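PDB 6AD3: lovastatin nonaketide synthase mokA from Monascus pilosus, which catalyses, as a type I polyketide synthase, the iterative nine-step assembly of the lovastatin (monacolin K) polyketide, and is represented here by its condensation domain. Local coordinates for residues A[104-109]-A[218-223]; A[202-207]-A[214-219]; A[330-335]-A[391-396]; A[310-315]-A[509-514]; A[134-139]-A[144-149]. The protein carries 1 engineered substitution. One frame throughout, in Å; residues are numbered along the deposited sequence.

In the fold
The five contacts sample both lobes of the condensation domain, each resembling chloramphenicol acetyltransferase. Contacts 1 and 2 belong to one five-stranded sheet: helix 213-227 lies across neighbouring strands 100-107 and 199-206, the centres of contacts 1 and 2 are about 10 Å apart, and Phe-220 CE2 packs on Phe-202 CD2 at 3.6 Å. Contact 2 brackets the turn that in condensation domains holds the HHxxxDG motif, here only partly kept. Contact 5, a hairpin of the small three-stranded sheet, comes within about 7 Å of contact 2 at nearest atoms. Contacts 3 and 4 join helices in the other lobe; they touch through Phe-330, and centres of contacts 2 and 3 are about 30 Å apart.

Contact 1. Residues A[104-109]-A[218-223]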
# COMPACT_ATOMS: atom_id res chain seq x y z
N MET A 104 1.88 16.06 3.43
CA MET A 104 2.14 16.27 4.82
C MET A 104 2.06 17.76 5.16
O MET A 104 2.92 18.56 4.75
CB MET A 104 3.49 15.71 5.22
CG MET A 104 3.69 15.70 6.75
SD MET A 104 2.48 14.75 7.76
CE MET A 104 3.04 13.07 7.50
N PHE A 105 1.05 18.10 5.94
CA PHE A 105 0.92 19.46 6.49
C PHE A 105 1.97 19.65 7.56
O PHE A 105 2.13 18.79 8.43
CB PHE A 105 -0.47 19.66 7.09
CG PHE A 105 -1.55 19.79 6.09
CD1 PHE A 105 -1.70 20.94 5.36
CD2 PHE A 105 -2.41 18.73 5.84
CE1 PHE A 105 -2.73 21.08 4.45
CE2 PHE A 105 -3.37 18.81 4.86
CZ PHE A 105 -3.60 20.02 4.24
N MET A 106 2.72 20.75 7.48
CA MET A 106 3.70 21.07 8.50
C MET A 106 3.77 22.54 8.76
O MET A 106 3.51 23.35 7.87
CB MET A 106 5.11 20.51 8.18
CG MET A 106 5.65 20.71 6.77
SD MET A 106 6.96 19.50 6.34
CE MET A 106 6.02 18.05 6.08
N THR A 107 4.17 22.89 9.98
CA THR A 107 4.13 24.26 10.43
C THR A 107 5.50 24.64 10.98
O THR A 107 5.99 23.99 11.87
CB THR A 107 3.08 24.49 11.53
OG1 THR A 107 1.77 24.15 11.05
CG2 THR A 107 3.07 25.96 11.96
N GLY A 108 6.12 25.66 10.41
CA GLY A 108 7.43 26.05 10.84
C GLY A 108 8.34 26.39 9.70
O GLY A 108 8.05 26.06 8.54
N SER A 109 9.47 27.03 10.02
CA SER A 109 10.33 27.57 8.99
C SER A 109 11.04 26.49 8.13
O SER A 109 11.77 25.64 8.64
CB SER A 109 11.36 28.51 9.60
OG SER A 109 12.11 29.12 8.57
N ASN A 218 11.51 7.19 3.22
CA ASN A 218 12.94 7.36 2.95
C ASN A 218 13.19 8.76 2.35
O ASN A 218 14.21 9.37 2.62
CB ASN A 218 13.48 6.28 2.00
CG ASN A 218 13.60 4.90 2.64
OD1 ASN A 218 13.94 3.90 1.95
ND2 ASN A 218 13.45 4.84 3.95
N ILE A 219 12.32 9.22 1.44
CA ILE A 219 12.52 10.55 0.83
C ILE A 219 12.53 11.64 1.91
O ILE A 219 13.39 12.55 1.89
CB ILE A 219 11.40 10.84 -0.21
CG1 ILE A 219 11.63 9.96 -1.45
CG2 ILE A 219 11.37 12.32 -0.56
CD1 ILE A 219 10.44 9.84 -2.38
N PHE A 220 11.53 11.61 2.81
CA PHE A 220 11.43 12.60 3.87
C PHE A 220 12.71 12.55 4.70
O PHE A 220 13.31 13.57 5.01
CB PHE A 220 10.22 12.33 4.76
CG PHE A 220 8.92 12.99 4.31
CD1 PHE A 220 8.12 12.40 3.30
CD2 PHE A 220 8.36 14.04 5.06
CE1 PHE A 220 6.81 12.90 3.01
CE2 PHE A 220 7.03 14.50 4.78
CZ PHE A 220 6.19 13.82 3.88
N VAL A 221 13.10 11.36 5.11
CA VAL A 221 14.27 11.20 5.97
C VAL A 221 15.58 11.67 5.30
O VAL A 221 16.39 12.34 5.93
CB VAL A 221 14.35 9.72 6.47
CG1 VAL A 221 15.72 9.41 7.02
CG2 VAL A 221 13.27 9.49 7.49
N GLU A 222 15.77 11.35 4.02
CA GLU A 222 16.95 11.83 3.31
C GLU A 222 16.93 13.33 3.14
O GLU A 222 17.94 13.99 3.38
CB GLU A 222 17.11 11.13 1.96
CG GLU A 222 17.57 9.66 2.09
CD GLU A 222 18.17 9.08 0.79
OE1 GLU A 222 18.64 7.94 0.86
OE2 GLU A 222 18.32 9.79 -0.21
N ALA A 223 15.77 13.87 2.79
CA ALA A 223 15.63 15.30 2.57
C ALA A 223 15.84 16.11 3.86
O ALA A 223 16.57 17.10 3.85
CB ALA A 223 14.26 15.61 1.99
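Two first torsions and one doubly bent chain bring Met-104, Met-106 and Phe-220 together between strand and helix. Phe-220 has its CG anti to the carbonyl carbon (chi1 -89°), which sends the ring from the helix towards the sheet. Met-104 bends twice, at chi2 and chi3, carrying its sulfur away and leaving CB as the atom nearest the ring. In Met-106 a chi1 of 46° tucks CG over its own backbone, and a late bend swings CE back towards the same ring.

The distances identify the meeting points. Met-104 CB lies 3.6 Å from Phe-220 CZ and 3.8 Å from Phe-220 CE2, in the plane of the ring and at its edge. Met-106 CE, 3.9 Å from Phe-220 CE2, is again an edge contact near the ring plane. Both methionines therefore meet the far rim of the phenyl group, and the contact is wholly apolar, with no hydrogen bond between the segments. The nearest CA atoms, those of Met-104 and Phe-220, are 10.0 Å apart, so the side chains alone span the gap.

Surrounding residues complete the setting: Phe-202 meets Phe-220 edge-to-face, while Met-454 of strand 453-460 touches both Met-104 and Phe-220. This buried packing of helix 213-227 against the five-stranded mixed sheet is the helix-on-sheet layering of the chloramphenicol acetyltransferase-like fold found in condensation domains.

Contact 2. Residues A[202-207]-A[214-219]; sequences FVVAYH and STTENI
The Tyr-206 ring receives Thr-216 OG1 obliquely, nearest at Tyr-206 CE1 (3.5 Å), with the two side chains crossing at roughly a right angle. This belongs to a strand-turn-helix unit: strand 199-206 runs into helix 213-227 through the turn that in condensation domains holds the HHxxxDG motif; here His-207 and Asp-212 are kept, but the second histidine position is not a histidine. The short segment axes approach to 10.0 Å and their directions differ by 139°, so the helix returns obliquely over the strand it follows.

Two apolar approaches lie beside it. Towards the turn, Thr-216 CG2 comes within 4.2 Å of Val-204 CB. Farther along the helix, Val-204 CG1 meets Ile-219 CD1 at 4.0 Å, the two side chains meeting at a slant. A chi1 of 56° in Tyr-206 swings the ring out from the strand, across towards the first turn of the helix.

Thr-216 OG1 is also hydrogen-bonded to Asp-212 O, one turn back, which ties the hydroxyl into the helix start. Between the two hydroxyls sits a single bridging water, 2.6 Å from Tyr-206 OH and 2.7 Å from Thr-216 OG1.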
# COMPACT_ATOMS: atom_id res chain seq x y z
N PHE A 202 3.67 19.71 2.15
CA PHE A 202 4.74 19.11 1.38
C PHE A 202 4.23 17.80 0.80
O PHE A 202 3.75 16.95 1.54
CB PHE A 202 5.93 18.82 2.28
CG PHE A 202 7.04 18.07 1.60
CD1 PHE A 202 7.50 18.49 0.39
CD2 PHE A 202 7.56 16.94 2.17
CE1 PHE A 202 8.49 17.78 -0.28
CE2 PHE A 202 8.57 16.23 1.53
CZ PHE A 202 8.95 16.60 0.25
N VAL A 203 4.23 17.71 -0.52
CA VAL A 203 3.61 16.61 -1.21
C VAL A 203 4.68 15.80 -1.94
O VAL A 203 5.46 16.35 -2.75
CB VAL A 203 2.54 17.10 -2.23
CG1 VAL A 203 1.83 15.91 -2.93
CG2 VAL A 203 1.51 18.00 -1.56
N VAL A 204 4.64 14.49 -1.73
CA VAL A 204 5.33 13.52 -2.50
C VAL A 204 4.32 12.71 -3.31
O VAL A 204 3.45 12.03 -2.76
CB VAL A 204 6.15 12.56 -1.60
CG1 VAL A 204 6.76 11.46 -2.45
CG2 VAL A 204 7.22 13.31 -0.83
N ALA A 205 4.39 12.84 -4.63
CA ALA A 205 3.53 12.13 -5.50
C ALA A 205 4.37 11.26 -6.43
O ALA A 205 5.43 11.67 -6.87
CB ALA A 205 2.67 13.06 -6.29
N TYR A 206 3.89 10.07 -6.70
CA TYR A 206 4.65 9.09 -7.45
C TYR A 206 3.80 8.20 -8.30
O TYR A 206 2.71 7.73 -7.91
CB TYR A 206 5.54 8.23 -6.54
CG TYR A 206 4.82 7.51 -5.42
CD1 TYR A 206 4.53 8.14 -4.23
CD2 TYR A 206 4.54 6.13 -5.52
CE1 TYR A 206 3.93 7.45 -3.18
CE2 TYR A 206 3.97 5.44 -4.49
CZ TYR A 206 3.64 6.09 -3.34
OH TYR A 206 3.07 5.40 -2.31
N HIS A 207 4.30 7.96 -9.52
CA HIS A 207 3.86 6.84 -10.31
C HIS A 207 4.16 5.56 -9.55
O HIS A 207 5.15 5.47 -8.82
CB HIS A 207 4.54 6.83 -11.67
CG HIS A 207 3.98 5.81 -12.61
ND1 HIS A 207 2.99 6.09 -13.54
CD2 HIS A 207 4.27 4.51 -12.77
CE1 HIS A 207 2.69 5.00 -14.19
NE2 HIS A 207 3.43 4.01 -13.73
N SER A 214 7.33 2.89 2.06
CA SER A 214 8.69 2.99 2.59
C SER A 214 9.58 3.97 1.84
O SER A 214 10.41 4.69 2.43
CB SER A 214 9.33 1.60 2.66
OG SER A 214 8.60 0.78 3.56
N THR A 215 9.42 4.02 0.52
CA THR A 215 10.11 5.00 -0.26
C THR A 215 9.74 6.42 0.13
O THR A 215 10.61 7.30 0.25
CB THR A 215 9.91 4.75 -1.76
OG1 THR A 215 10.62 3.53 -2.09
CG2 THR A 215 10.44 5.88 -2.58
N THR A 216 8.46 6.68 0.34
CA THR A 216 8.03 8.00 0.81
C THR A 216 8.67 8.38 2.14
O THR A 216 9.26 9.45 2.26
CB THR A 216 6.50 8.08 0.93
OG1 THR A 216 5.92 7.71 -0.33
CG2 THR A 216 6.03 9.49 1.31
N GLU A 217 8.72 7.42 3.08
CA GLU A 217 9.42 7.64 4.36
C GLU A 217 10.87 7.97 4.09
O GLU A 217 11.43 8.94 4.68
CB GLU A 217 9.33 6.37 5.23
CG GLU A 217 7.92 6.07 5.76
CD GLU A 217 7.75 4.62 6.28
OE1 GLU A 217 6.57 4.21 6.54
OE2 GLU A 217 8.71 3.82 6.24
N ASN A 218 11.51 7.19 3.22
CA ASN A 218 12.94 7.36 2.95
C ASN A 218 13.19 8.76 2.35
O ASN A 218 14.21 9.37 2.62
CB ASN A 218 13.48 6.28 2.00
CG ASN A 218 13.60 4.90 2.64
OD1 ASN A 218 13.94 3.90 1.95
ND2 ASN A 218 13.45 4.84 3.95
N ILE A 219 12.32 9.22 1.44
CA ILE A 219 12.52 10.55 0.83
C ILE A 219 12.53 11.64 1.91
O ILE A 219 13.39 12.55 1.89
CB ILE A 219 11.40 10.84 -0.21
CG1 ILE A 219 11.63 9.96 -1.45
CG2 ILE A 219 11.37 12.32 -0.56
CD1 ILE A 219 10.44 9.84 -2.38
O HOH W 1 3.51 6.45 0.06

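Contact 3. Residues A[330-335]-A[391-396]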
# COMPACT_ATOMS: atom_id res chain seq x y z
N PHE A 330 -3.12 -8.74 16.31
CA PHE A 330 -4.43 -8.50 16.95
C PHE A 330 -5.39 -7.77 15.98
O PHE A 330 -6.54 -8.20 15.74
CB PHE A 330 -4.23 -7.66 18.24
CG PHE A 330 -5.44 -7.66 19.18
CD1 PHE A 330 -6.64 -7.02 18.81
CD2 PHE A 330 -5.35 -8.18 20.44
CE1 PHE A 330 -7.70 -6.95 19.70
CE2 PHE A 330 -6.41 -8.15 21.29
CZ PHE A 330 -7.60 -7.55 20.93
N TYR A 331 -4.89 -6.71 15.33
CA TYR A 331 -5.72 -5.97 14.41
C TYR A 331 -6.15 -6.91 13.23
O TYR A 331 -7.30 -6.84 12.76
CB TYR A 331 -4.97 -4.73 13.92
CG TYR A 331 -4.79 -3.68 14.96
CD1 TYR A 331 -5.88 -2.97 15.43
CD2 TYR A 331 -3.52 -3.33 15.46
CE1 TYR A 331 -5.75 -2.04 16.44
CE2 TYR A 331 -3.38 -2.36 16.45
CZ TYR A 331 -4.51 -1.67 16.89
OH TYR A 331 -4.45 -0.72 17.91
N LEU A 332 -5.23 -7.75 12.77
CA LEU A 332 -5.49 -8.64 11.63
C LEU A 332 -6.52 -9.71 12.03
O LEU A 332 -7.48 -9.96 11.33
CB LEU A 332 -4.20 -9.30 11.18
CG LEU A 332 -4.40 -10.43 10.15
CD1 LEU A 332 -5.04 -9.93 8.88
CD2 LEU A 332 -3.08 -11.10 9.86
N ALA A 333 -6.32 -10.28 13.21
CA ALA A 333 -7.23 -11.28 13.70
C ALA A 333 -8.64 -10.73 13.86
O ALA A 333 -9.59 -11.40 13.52
CB ALA A 333 -6.72 -11.89 15.02
N ALA A 334 -8.77 -9.52 14.40
CA ALA A 334 -10.04 -8.91 14.60
C ALA A 334 -10.71 -8.56 13.25
O ALA A 334 -11.92 -8.70 13.07
CB ALA A 334 -9.87 -7.68 15.48
N TYR A 335 -9.90 -8.15 12.28
CA TYR A 335 -10.39 -7.86 10.93
C TYR A 335 -10.95 -9.13 10.30
O TYR A 335 -12.05 -9.11 9.74
CB TYR A 335 -9.24 -7.30 10.10
CG TYR A 335 -9.54 -7.02 8.66
CD1 TYR A 335 -10.49 -6.11 8.30
CD2 TYR A 335 -8.63 -7.39 7.69
CE1 TYR A 335 -10.63 -5.70 6.98
CE2 TYR A 335 -8.76 -6.99 6.37
CZ TYR A 335 -9.78 -6.17 6.02
OH TYR A 335 -9.89 -5.76 4.69
N VAL A 391 -3.45 -16.22 18.88
CA VAL A 391 -2.24 -17.00 18.85
C VAL A 391 -2.14 -17.74 17.52
O VAL A 391 -1.07 -17.81 16.92
CB VAL A 391 -2.21 -17.98 20.05
CG1 VAL A 391 -1.15 -19.06 19.85
CG2 VAL A 391 -1.94 -17.19 21.33
N ALA A 392 -3.26 -18.28 17.05
CA ALA A 392 -3.23 -19.02 15.77
C ALA A 392 -2.91 -18.08 14.61
O ALA A 392 -2.19 -18.43 13.68
CB ALA A 392 -4.53 -19.74 15.53
N THR A 393 -3.40 -16.86 14.71
CA THR A 393 -3.14 -15.86 13.67
C THR A 393 -1.68 -15.42 13.71
O THR A 393 -1.03 -15.31 12.67
CB THR A 393 -4.09 -14.66 13.82
OG1 THR A 393 -5.44 -15.11 13.60
CG2 THR A 393 -3.77 -13.57 12.76
N LYS A 394 -1.14 -15.24 14.91
CA LYS A 394 0.28 -15.04 15.07
C LYS A 394 1.12 -16.14 14.36
O LYS A 394 2.08 -15.84 13.67
CB LYS A 394 0.62 -14.97 16.55
CG LYS A 394 2.06 -14.63 16.88
CD LYS A 394 2.84 -15.83 17.36
CE LYS A 394 2.25 -16.46 18.61
NZ LYS A 394 2.80 -17.84 18.81
N ASP A 395 0.78 -17.40 14.57
CA ASP A 395 1.54 -18.50 13.94
C ASP A 395 1.39 -18.48 12.40
O ASP A 395 2.36 -18.71 11.67
CB ASP A 395 1.06 -19.86 14.49
CG ASP A 395 1.40 -20.04 15.95
OD1 ASP A 395 2.35 -19.40 16.44
OD2 ASP A 395 0.67 -20.78 16.64
N LYS A 396 0.21 -18.10 11.94
CA LYS A 396 -0.09 -18.05 10.49
C LYS A 396 0.77 -16.97 9.82
O LYS A 396 1.32 -17.16 8.73
CB LYS A 396 -1.58 -17.75 10.29
CG LYS A 396 -2.03 -17.62 8.84
CD LYS A 396 -3.57 -17.62 8.71
CE LYS A 396 -4.13 -19.03 8.79
NZ LYS A 396 -4.93 -19.43 7.65
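Thr-393 OG1 is hydrogen-bonded to His-389 O, one turn back in its own helix, so the hydroxyl already has a partner within that helix. Across the contact that same oxygen lies 3.7 Å from Ala-333 CB, a van der Waals contact and not a bond. The first torsion explains this double role: with OG1 anti to the carbonyl carbon (chi1 -64°), the hydroxyl leans back along its helix while the methyl branch CG2 is left for the partner.

CG2 does the remaining work. It sits 3.9 Å from Leu-332 CD2 and 4.1 Å from Leu-332 CG, the two side chains meeting at a slant, and it is likewise 4.1 Å from Ala-333 CB. Thr-393 thus rests on two consecutive residues of the other helix. The single methyl of Ala-333 permits a close backbone approach, 6.1 Å between the CA atoms of Ala-333 and Thr-393.

On a different side of helix 386-401, leading away from the contact, Lys-394 NZ makes a salt bridge of 2.9 Å with Asp-395 OD1. It reaches the syn side of the carboxylate, 28° out of its plane.

Beyond the segments, Phe-437 of strand 435-440 touches Leu-332, and Lys-396 makes a cation-pi contact with Phe-377 of strand 371-377. Both helices therefore reach the six-stranded sheet, and their lateral packing builds the helical layer over the sheet in the second acetyltransferase-like half of the condensation domain.

Contact 4. Residues A[310-315]-A[509-514]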
# COMPACT_ATOMS: atom_id res chain seq x y z
N PRO A 310 -7.33 5.86 22.64
CA PRO A 310 -6.02 5.47 23.12
C PRO A 310 -6.05 4.41 24.21
O PRO A 310 -5.11 3.60 24.30
CB PRO A 310 -5.44 6.79 23.66
CG PRO A 310 -6.63 7.65 23.94
CD PRO A 310 -7.58 7.31 22.83
N MET A 311 -7.19 4.25 24.88
CA MET A 311 -7.29 3.17 25.87
C MET A 311 -7.53 1.84 25.20
O MET A 311 -7.03 0.81 25.67
CB MET A 311 -8.37 3.47 26.92
CG MET A 311 -7.86 4.32 28.06
SD MET A 311 -6.50 3.49 28.98
CE MET A 311 -7.13 1.86 29.09
N VAL A 312 -8.22 1.85 24.06
CA VAL A 312 -8.38 0.61 23.28
C VAL A 312 -7.02 0.19 22.71
O VAL A 312 -6.63 -0.99 22.79
CB VAL A 312 -9.40 0.77 22.13
CG1 VAL A 312 -9.47 -0.50 21.33
CG2 VAL A 312 -10.78 1.13 22.69
N ALA A 313 -6.28 1.14 22.21
CA ALA A 313 -4.90 0.85 21.71
C ALA A 313 -3.99 0.29 22.78
O ALA A 313 -3.23 -0.67 22.53
CB ALA A 313 -4.29 2.08 21.11
N PHE A 314 -4.11 0.84 23.98
CA PHE A 314 -3.36 0.37 25.15
C PHE A 314 -3.72 -1.06 25.50
O PHE A 314 -2.82 -1.89 25.73
CB PHE A 314 -3.59 1.32 26.34
CG PHE A 314 -3.03 0.80 27.65
CD1 PHE A 314 -1.68 0.94 27.94
CD2 PHE A 314 -3.83 0.10 28.51
CE1 PHE A 314 -1.16 0.43 29.11
CE2 PHE A 314 -3.33 -0.39 29.70
CZ PHE A 314 -2.00 -0.20 30.01
N ARG A 315 -5.01 -1.38 25.57
CA ARG A 315 -5.43 -2.73 25.88
C ARG A 315 -4.95 -3.71 24.82
O ARG A 315 -4.59 -4.85 25.13
CB ARG A 315 -6.95 -2.82 26.01
CG ARG A 315 -7.48 -2.11 27.25
CD ARG A 315 -8.94 -2.42 27.54
NE ARG A 315 -9.39 -1.47 28.55
CZ ARG A 315 -10.03 -0.34 28.28
NH1 ARG A 315 -10.61 -0.20 27.08
NH2 ARG A 315 -10.23 0.56 29.24
N MET A 509 -14.19 -4.67 22.20
CA MET A 509 -14.76 -5.79 22.96
C MET A 509 -13.71 -6.87 23.21
O MET A 509 -13.55 -7.36 24.34
CB MET A 509 -15.98 -6.34 22.22
CG MET A 509 -16.58 -7.59 22.79
SD MET A 509 -17.98 -8.20 21.79
CE MET A 509 -17.12 -8.82 20.33
N PHE A 510 -12.97 -7.26 22.18
CA PHE A 510 -11.99 -8.33 22.33
C PHE A 510 -10.78 -7.92 23.17
O PHE A 510 -10.16 -8.78 23.82
CB PHE A 510 -11.54 -8.89 20.97
CG PHE A 510 -12.58 -9.73 20.28
CD1 PHE A 510 -13.28 -10.70 20.97
CD2 PHE A 510 -12.86 -9.55 18.94
CE1 PHE A 510 -14.22 -11.49 20.33
CE2 PHE A 510 -13.81 -10.34 18.29
CZ PHE A 510 -14.51 -11.29 18.99
N SER A 511 -10.41 -6.64 23.10
CA SER A 511 -9.28 -6.18 23.83
C SER A 511 -9.65 -6.02 25.31
O SER A 511 -8.81 -6.18 26.17
CB SER A 511 -8.72 -4.88 23.24
OG SER A 511 -9.56 -3.76 23.49
N MET A 512 -10.94 -5.80 25.58
CA MET A 512 -11.48 -5.83 26.98
C MET A 512 -11.52 -7.27 27.50
O MET A 512 -11.20 -7.54 28.64
CB MET A 512 -12.87 -5.22 26.99
CG MET A 512 -13.49 -5.01 28.35
SD MET A 512 -12.64 -3.74 29.30
CE MET A 512 -13.16 -2.28 28.39
N ASN A 513 -11.91 -8.21 26.64
CA ASN A 513 -12.11 -9.59 27.05
C ASN A 513 -11.80 -10.57 25.92
O ASN A 513 -12.70 -10.96 25.17
CB ASN A 513 -13.55 -9.79 27.49
CG ASN A 513 -13.81 -11.16 28.07
OD1 ASN A 513 -12.95 -12.02 28.05
ND2 ASN A 513 -15.02 -11.36 28.59
N PRO A 514 -10.56 -11.07 25.90
CA PRO A 514 -10.11 -12.03 24.88
C PRO A 514 -10.61 -13.44 25.10
O PRO A 514 -10.36 -14.31 24.29
CB PRO A 514 -8.57 -12.03 25.01
CG PRO A 514 -8.23 -11.00 26.04
CD PRO A 514 -9.47 -10.59 26.76
O HOH W 2 -10.97 -1.94 25.22
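Arg-315 reaches along Ser-511 and Met-512 from CB to its guanidinium, joining the helix 310-322 to the end of helix 495-512 in a helix-helix packing of the second acetyltransferase-like half of the condensation domain. Its CB stands 3.7 Å from Ser-511 OG and 3.8 Å from Ser-511 O. From there the chain runs extended as far as NE, and CD passes 4.0 Å from Ser-511 O. Beyond CD the side chains of Arg-315 and Met-512 lie side by side and point the same way. Bends at chi2 and chi3 of Met-512 bring its methyl inward: CE sits over one guanidinium face, offset towards the rim, and comes closest to Arg-315 NH1, at 3.5 Å. On the opposite face lies Met-311 O, also offset, so the flat group has a methyl on one side and a carbonyl oxygen, farther off, on the other.

Val-312 CG1 adds an apolar flank, 3.9 Å from Ser-511 OG. That hydroxyl is itself hydrogen-bonded to Leu-507 O one turn back, and the Phe-330 side chain of helix 327-343 packs against Ser-511.

The segments share no direct hydrogen bond; a water in the guanidinium plane, at its edge, joins them instead. It accepts from Arg-315 NH1 at 2.6 Å and donates to Ser-511 OG at 2.9 Å.

Contact 5. Residues A[134-139]-A[144-149]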
# COMPACT_ATOMS: atom_id res chain seq x y z
N ALA A 134 10.26 2.60 -21.25
CA ALA A 134 10.11 2.75 -22.72
C ALA A 134 9.65 1.45 -23.30
O ALA A 134 9.96 0.36 -22.78
CB ALA A 134 11.44 3.17 -23.34
N ALA A 135 8.89 1.55 -24.40
CA ALA A 135 8.47 0.37 -25.12
C ALA A 135 9.70 -0.33 -25.66
O ALA A 135 10.61 0.33 -26.17
CB ALA A 135 7.55 0.77 -26.28
N VAL A 136 9.69 -1.66 -25.63
CA VAL A 136 10.62 -2.47 -26.38
C VAL A 136 9.99 -3.01 -27.67
O VAL A 136 8.94 -3.63 -27.65
CB VAL A 136 11.11 -3.66 -25.56
CG1 VAL A 136 12.27 -4.31 -26.25
CG2 VAL A 136 11.54 -3.19 -24.20
N GLY A 137 10.63 -2.76 -28.80
CA GLY A 137 10.04 -3.13 -30.06
C GLY A 137 9.09 -2.06 -30.55
O GLY A 137 8.80 -1.12 -29.83
N ASN A 138 8.63 -2.18 -31.78
CA ASN A 138 7.69 -1.20 -32.33
C ASN A 138 6.22 -1.63 -32.25
O ASN A 138 5.34 -0.79 -32.12
CB ASN A 138 8.07 -0.79 -33.76
CG ASN A 138 8.97 0.44 -33.81
OD1 ASN A 138 8.86 1.35 -32.98
ND2 ASN A 138 9.85 0.48 -34.78
N ASN A 139 5.96 -2.93 -32.32
CA ASN A 139 4.59 -3.45 -32.17
C ASN A 139 4.48 -4.68 -31.28
O ASN A 139 4.08 -5.76 -31.74
CB ASN A 139 3.96 -3.73 -33.53
CG ASN A 139 2.72 -2.89 -33.78
OD1 ASN A 139 1.89 -2.73 -32.91
ND2 ASN A 139 2.63 -2.32 -34.97
N SER A 144 6.74 -5.70 -23.94
CA SER A 144 7.80 -5.28 -23.04
C SER A 144 7.83 -3.78 -22.82
O SER A 144 7.65 -2.97 -23.73
CB SER A 144 9.16 -5.75 -23.55
OG SER A 144 9.50 -7.02 -23.01
N LEU A 145 8.10 -3.43 -21.57
CA LEU A 145 8.56 -2.12 -21.21
C LEU A 145 9.94 -2.41 -20.64
O LEU A 145 10.20 -3.52 -20.24
CB LEU A 145 7.66 -1.51 -20.14
CG LEU A 145 7.01 -0.14 -20.34
CD1 LEU A 145 6.29 -0.01 -21.66
CD2 LEU A 145 6.11 0.25 -19.19
N ALA A 146 10.84 -1.44 -20.66
CA ALA A 146 12.09 -1.59 -19.96
C ALA A 146 12.43 -0.31 -19.23
O ALA A 146 12.01 0.74 -19.64
CB ALA A 146 13.22 -1.98 -20.88
N GLN A 147 13.21 -0.41 -18.17
CA GLN A 147 13.71 0.75 -17.45
C GLN A 147 14.92 1.35 -18.19
O GLN A 147 15.87 0.65 -18.50
CB GLN A 147 14.16 0.36 -16.03
CG GLN A 147 13.13 -0.38 -15.21
CD GLN A 147 13.61 -0.59 -13.79
OE1 GLN A 147 13.59 0.34 -12.99
NE2 GLN A 147 14.09 -1.79 -13.49
N ILE A 148 14.87 2.65 -18.43
CA ILE A 148 15.98 3.38 -18.95
C ILE A 148 16.53 4.28 -17.88
O ILE A 148 15.83 5.17 -17.39
CB ILE A 148 15.51 4.30 -20.08
CG1 ILE A 148 14.83 3.49 -21.15
CG2 ILE A 148 16.68 5.10 -20.62
CD1 ILE A 148 13.89 4.34 -22.02
N VAL A 149 17.77 4.05 -17.48
CA VAL A 149 18.37 4.85 -16.41
C VAL A 149 19.15 5.98 -17.03
O VAL A 149 20.08 5.73 -17.78
CB VAL A 149 19.28 4.01 -15.50
CG1 VAL A 149 19.94 4.90 -14.45
CG2 VAL A 149 18.48 2.91 -14.83
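A beta hairpin joins strands 131-135 and 145-150, and here its two arms pair near the connecting loop, at the surface of the domain's small three-stranded antiparallel sheet. Ala-134 and Ala-146 form a hydrogen-bonded antiparallel pair: Ala-134 N donates to Ala-146 O at 3.0 Å, and Ala-146 N returns a bond to Ala-134 O at 2.9 Å. Next along, Ala-135 and Leu-145 are a non-hydrogen-bonded pair, their CA atoms 4.6 Å apart. Beside it Leu-145 CA points a hydrogen at Ala-134 O, at 3.3 Å, so that oxygen receives both an N-H bond and a CA-H...O contact.

The methyls of Ala-134 and Ala-146 lie on one face of the sheet, and Ala-135 and Leu-145 occupy the other, where Leu-145 also packs on Trp-86 and Phe-209. Val-136 extends the alanine face: its CG2 touches Ala-146 CB at 3.9 Å. Val-136 CB also sits close to Ser-144 CB, although Ser-144 is poorly ordered.

The bond nearest the connecting residues differs from the alanine pair, whose donors lie in the carbonyl planes. Val-136 N reaches Ser-144 O at 3.1 Å with an almost straight N-H...O angle of 175°, yet the donor stands 50° out of the Ser-144 carbonyl plane.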